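Local coordinates for protein peptidase S15/CocE/NonD (PDB 4PF1) that acts as a serine aminopeptidase, probably removing residues from the N-terminal ends of peptides with a catalytic domain of the alpha/beta-hydrolase fold, at residues V155-G160 with P176-V181; M169-P174 with L283-L288. All blocks are in the same frame, centred on the assembly; numbering follows the deposited sequence.

Contact 1: V155-G160 with P176-V181; sequences VAAIGG and PALKAV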
loop_
_atom_site.group_PDB
_atom_site.type_symbol
_atom_site.label_atom_id
_atom_site.label_comp_id
_atom_site.label_asym_id
_atom_site.label_seq_id
_atom_site.Cartn_x
_atom_site.Cartn_y
_atom_site.Cartn_z
ATOM N N VAL A 155 -8.083 -44.713 0.008
ATOM C CA VAL A 155 -8.460 -43.411 0.570
ATOM C C VAL A 155 -7.377 -42.897 1.529
ATOM O O VAL A 155 -6.753 -43.681 2.247
ATOM C CB VAL A 155 -9.852 -43.496 1.293
ATOM C CG1 VAL A 155 -10.243 -42.160 1.934
ATOM C CG2 VAL A 155 -10.950 -43.971 0.346
ATOM N N ALA A 156 -7.179 -41.568 1.544
ATOM C CA ALA A 156 -6.308 -40.878 2.488
ATOM C C ALA A 156 -7.070 -39.722 3.109
ATOM O O ALA A 156 -7.899 -39.109 2.436
ATOM C CB ALA A 156 -5.056 -40.374 1.797
ATOM N N ALA A 157 -6.831 -39.449 4.396
ATOM C CA ALA A 157 -7.489 -38.346 5.086
ATOM C C ALA A 157 -6.483 -37.251 5.409
ATOM O O ALA A 157 -5.422 -37.534 5.968
ATOM C CB ALA A 157 -8.165 -38.840 6.356
ATOM N N ILE A 158 -6.775 -36.009 4.983
ATOM C CA ILE A 158 -5.905 -34.856 5.227
ATOM C C ILE A 158 -6.753 -33.681 5.747
ATOM O O ILE A 158 -7.974 -33.663 5.550
ATOM C CB ILE A 158 -5.049 -34.463 3.968
ATOM C CG1 ILE A 158 -5.864 -33.646 2.932
ATOM C CG2 ILE A 158 -4.362 -35.693 3.330
ATOM C CD1 ILE A 158 -5.016 -32.948 1.830
ATOM N N GLY A 159 -6.104 -32.730 6.414
ATOM C CA GLY A 159 -6.780 -31.566 6.972
ATOM C C GLY A 159 -6.046 -30.930 8.130
ATOM O O GLY A 159 -5.221 -31.576 8.780
ATOM N N GLY A 160 -6.358 -29.664 8.386
ATOM C CA GLY A 160 -5.754 -28.895 9.466
ATOM C C GLY A 160 -6.734 -28.451 10.533
ATOM O O GLY A 160 -7.927 -28.296 10.255
ATOM N N PRO A 176 -10.390 -50.628 6.067
ATOM C CA PRO A 176 -9.237 -51.185 5.325
ATOM C C PRO A 176 -8.812 -50.373 4.091
ATOM O O PRO A 176 -7.666 -50.502 3.658
ATOM C CB PRO A 176 -9.718 -52.585 4.918
ATOM C CG PRO A 176 -11.200 -52.563 5.093
ATOM C CD PRO A 176 -11.456 -51.634 6.224
ATOM N N ALA A 177 -9.715 -49.526 3.542
ATOM C CA ALA A 177 -9.412 -48.688 2.378
ATOM C C ALA A 177 -8.557 -47.451 2.748
ATOM O O ALA A 177 -7.942 -46.862 1.860
ATOM C CB ALA A 177 -10.696 -48.252 1.695
ATOM N N LEU A 178 -8.513 -47.061 4.051
ATOM C CA LEU A 178 -7.687 -45.932 4.501
ATOM C C LEU A 178 -6.211 -46.358 4.492
ATOM O O LEU A 178 -5.822 -47.272 5.232
ATOM C CB LEU A 178 -8.120 -45.417 5.889
ATOM C CG LEU A 178 -7.360 -44.177 6.400
ATOM C CD1 LEU A 178 -7.857 -42.902 5.724
ATOM C CD2 LEU A 178 -7.466 -44.056 7.899
ATOM N N LYS A 179 -5.403 -45.711 3.624
ATOM C CA LYS A 179 -4.008 -46.078 3.390
ATOM C C LYS A 179 -2.992 -45.119 4.018
ATOM O O LYS A 179 -1.843 -45.516 4.193
ATOM C CB LYS A 179 -3.730 -46.205 1.875
ATOM C CG LYS A 179 -4.644 -47.199 1.134
ATOM C CD LYS A 179 -4.513 -48.652 1.646
ATOM C CE LYS A 179 -5.594 -49.544 1.084
ATOM N NZ LYS A 179 -5.525 -50.919 1.641
ATOM N N ALA A 180 -3.388 -43.859 4.319
ATOM C CA ALA A 180 -2.489 -42.851 4.911
ATOM C C ALA A 180 -3.264 -41.657 5.464
ATOM O O ALA A 180 -4.394 -41.414 5.044
ATOM C CB ALA A 180 -1.483 -42.365 3.868
ATOM N N VAL A 181 -2.642 -40.894 6.387
ATOM C CA VAL A 181 -3.232 -39.671 6.952
ATOM C C VAL A 181 -2.183 -38.545 7.015
ATOM O O VAL A 181 -1.003 -38.807 7.265
ATOM C CB VAL A 181 -3.919 -39.865 8.339
ATOM C CG1 VAL A 181 -5.253 -40.598 8.212
ATOM C CG2 VAL A 181 -2.997 -40.557 9.338
#
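Val155 meets 177-179 mainly through its backbone. Val155 N donates to Ala177 O at 2.8 Å, from 36° above the carbonyl plane, while Val155 O accepts a nearly straight bond from Lys179 N, also 2.8 Å. The beta-branched side chain, suited to an extended strand, turns to the face covered by Ile141 and Val145 of helix 133-147; there CG2 comes within 4.5 Å of Ala177 CB. Ala156 points to the other face, under Leu360 and Leu364 of helix 347-365, where a methyl lets a helix lie close. Ala156 CA lies 3.2 Å from Ala180 O, a CA-H...O contact. Ala157 returns to the first face. Its N makes a longer bond to Ala180 O (3.2 Å), and its CB is touched from the side of 176-181 by two branched chains, Leu178 CD1 at 4.1 Å and Val181 CG1 at 3.9 Å. Chi1 (-176°) sets Leu178 CG anti to the backbone N, and chi2 (77°) turns CD1 toward Val155 O and Ala157 N. From the Val155-Leu178 pair to the Ala157-Val181 pair, 176-181 spends one residue more than its neighbour. The extra length falls near Lys179, whose backbone turns out of the extended form and whose long chain bends back to bond Pro176 O through NZ. Past Ala157 the pairing passes to later residues of strand 178-184; Gly159 bonds Phe184 and has backbone angles that a side chain would not tolerate. With helix 162-169 between, the parallel strands form a beta-alpha-beta crossover of the alpha/beta-hydrolase sheet, the first leading into the serine after Gly160, consistent with this fold's nucleophile elbow.

Contact 2: M169-P174 with L283-L288; sequences MCTINP and LTVPML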
loop_
_atom_site.group_PDB
_atom_site.type_symbol
_atom_site.label_atom_id
_atom_site.label_comp_id
_atom_site.label_asym_id
_atom_site.label_seq_id
_atom_site.Cartn_x
_atom_site.Cartn_y
_atom_site.Cartn_z
ATOM N N MET A 169 -9.116 -38.996 13.958
ATOM C CA MET A 169 -10.222 -39.897 14.299
ATOM C C MET A 169 -10.428 -40.989 13.225
ATOM O O MET A 169 -11.009 -42.028 13.530
ATOM C CB MET A 169 -11.517 -39.108 14.530
ATOM C CG MET A 169 -11.557 -38.385 15.873
ATOM S SD MET A 169 -11.673 -39.528 17.275
ATOM C CE MET A 169 -11.752 -38.403 18.593
ATOM N N CYS A 170 -9.902 -40.776 11.991
ATOM C CA CYS A 170 -9.976 -41.758 10.893
ATOM C C CYS A 170 -9.109 -42.990 11.208
ATOM O O CYS A 170 -9.377 -44.076 10.687
ATOM C CB CYS A 170 -9.558 -41.126 9.566
ATOM S SG CYS A 170 -10.596 -39.738 9.033
ATOM N N THR A 171 -8.065 -42.809 12.042
ATOM C CA THR A 171 -7.090 -43.850 12.390
ATOM C C THR A 171 -7.579 -44.782 13.525
ATOM O O THR A 171 -6.913 -45.778 13.810
ATOM C CB THR A 171 -5.727 -43.220 12.744
ATOM O OG1 THR A 171 -5.799 -42.591 14.024
ATOM C CG2 THR A 171 -5.247 -42.234 11.700
ATOM N N ILE A 172 -8.724 -44.459 14.169
ATOM C CA ILE A 172 -9.309 -45.304 15.224
ATOM C C ILE A 172 -10.245 -46.307 14.549
ATOM O O ILE A 172 -11.166 -45.887 13.842
ATOM C CB ILE A 172 -10.025 -44.460 16.321
ATOM C CG1 ILE A 172 -9.073 -43.403 16.958
ATOM C CG2 ILE A 172 -10.692 -45.356 17.386
ATOM C CD1 ILE A 172 -7.758 -43.959 17.623
ATOM N N ASN A 173 -9.997 -47.636 14.760
ATOM C CA ASN A 173 -10.715 -48.746 14.088
ATOM C C ASN A 173 -10.842 -48.393 12.585
ATOM O O ASN A 173 -11.942 -48.093 12.106
ATOM C CB ASN A 173 -12.085 -49.013 14.739
ATOM C CG ASN A 173 -12.026 -49.237 16.230
ATOM O OD1 ASN A 173 -12.587 -48.468 17.019
ATOM N ND2 ASN A 173 -11.349 -50.301 16.650
ATOM N N PRO A 174 -9.694 -48.241 11.875
ATOM C CA PRO A 174 -9.756 -47.709 10.508
ATOM C C PRO A 174 -10.346 -48.659 9.486
ATOM O O PRO A 174 -10.200 -49.876 9.596
ATOM C CB PRO A 174 -8.293 -47.397 10.182
ATOM C CG PRO A 174 -7.514 -48.320 11.023
ATOM C CD PRO A 174 -8.295 -48.471 12.297
ATOM N N LEU A 283 -1.395 -48.333 16.354
ATOM C CA LEU A 283 -0.895 -47.445 15.314
ATOM C C LEU A 283 -0.614 -48.289 14.072
ATOM O O LEU A 283 0.365 -49.041 14.044
ATOM C CB LEU A 283 0.365 -46.725 15.827
ATOM C CG LEU A 283 1.114 -45.826 14.849
ATOM C CD1 LEU A 283 0.541 -44.416 14.844
ATOM C CD2 LEU A 283 2.576 -45.792 15.194
ATOM N N THR A 284 -1.527 -48.240 13.085
ATOM C CA THR A 284 -1.432 -49.060 11.869
ATOM C C THR A 284 -1.388 -48.214 10.590
ATOM O O THR A 284 -0.836 -48.661 9.583
ATOM C CB THR A 284 -2.621 -50.041 11.793
ATOM O OG1 THR A 284 -3.844 -49.305 11.853
ATOM C CG2 THR A 284 -2.586 -51.104 12.898
ATOM N N VAL A 285 -2.003 -47.021 10.621
ATOM C CA VAL A 285 -2.103 -46.124 9.467
ATOM C C VAL A 285 -0.860 -45.209 9.376
ATOM O O VAL A 285 -0.530 -44.539 10.361
ATOM C CB VAL A 285 -3.421 -45.288 9.528
ATOM C CG1 VAL A 285 -3.592 -44.419 8.282
ATOM C CG2 VAL A 285 -4.639 -46.190 9.726
ATOM N N PRO A 286 -0.185 -45.139 8.194
ATOM C CA PRO A 286 0.956 -44.210 8.050
ATOM C C PRO A 286 0.518 -42.764 8.283
ATOM O O PRO A 286 -0.525 -42.341 7.778
ATOM C CB PRO A 286 1.422 -44.436 6.606
ATOM C CG PRO A 286 0.854 -45.758 6.217
ATOM C CD PRO A 286 -0.441 -45.869 6.940
ATOM N N MET A 287 1.286 -42.032 9.098
ATOM C CA MET A 287 0.955 -40.676 9.513
ATOM C C MET A 287 2.067 -39.693 9.192
ATOM O O MET A 287 3.235 -39.941 9.505
ATOM C CB MET A 287 0.677 -40.665 11.027
ATOM C CG MET A 287 -0.201 -39.523 11.492
ATOM S SD MET A 287 -0.524 -39.584 13.280
ATOM C CE MET A 287 -1.371 -41.174 13.418
ATOM N N LEU A 288 1.690 -38.554 8.608
ATOM C CA LEU A 288 2.590 -37.447 8.323
ATOM C C LEU A 288 2.113 -36.239 9.141
ATOM O O LEU A 288 1.228 -35.498 8.703
ATOM C CB LEU A 288 2.633 -37.152 6.803
ATOM C CG LEU A 288 3.627 -36.073 6.312
ATOM C CD1 LEU A 288 5.077 -36.486 6.558
ATOM C CD2 LEU A 288 3.427 -35.792 4.832
#
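Thr171 and Val285 face each other in the buried half of this contact, their side chains crossing at a slant with Thr171 CG2 4.2 Å from Val285 CB. The methyl of threonine supplies the apolar surface, while OG1 is taken up by a hydrogen bond to Leu168 O, one turn back in the chain, so the residue serves both the loop and the core. Met287 CE also approaches CG2 of Thr171, at 4.4 Å; the extended chain of Met287 carries its sulphur outward from the strand, and its final torsion (chi3 -61°) places the methyl. Leu278 of helix 274-279 and Val181 also touch Thr171. No hydrogen bond joins the two segments. The arrangement belongs to the alpha/beta-hydrolase fold: the loop that follows helix 162-169 covers the entry to strand 287-292, one of the parallel strands of the central sheet. Toward solvent the partly exposed ring of Pro174 makes the closest approach, CG to Val285 CG2 at 3.8 Å, the two side chains running past each other in opposite directions; an apolar ring suits a place where it covers Val285. The same CG is 3.9 Å from OG1 of the exposed Thr284, a plain packing contact.

From the N terminus the chain first runs along 155-160, climbs helix 162-169, turns through 169-174 and comes back as 176-181, where contact 1 closes a short loop of 15 residues. Only after a long excursion, rich in helices, does it arrive at 283-288, and contact 2 closes a loop of 108 residues. The segments alternate along the chain, so the two closures cross. They also meet directly in the sheet: Val181 N lies 2.9 Å from Pro286 O and Val181 O lies 3.0 Å from Leu288 N, both probable hydrogen bonds. Strand 178-184 thus sits between 154-160 and 287-292, with the loop 169-174 packed over its Val181 and the start of the latter strand.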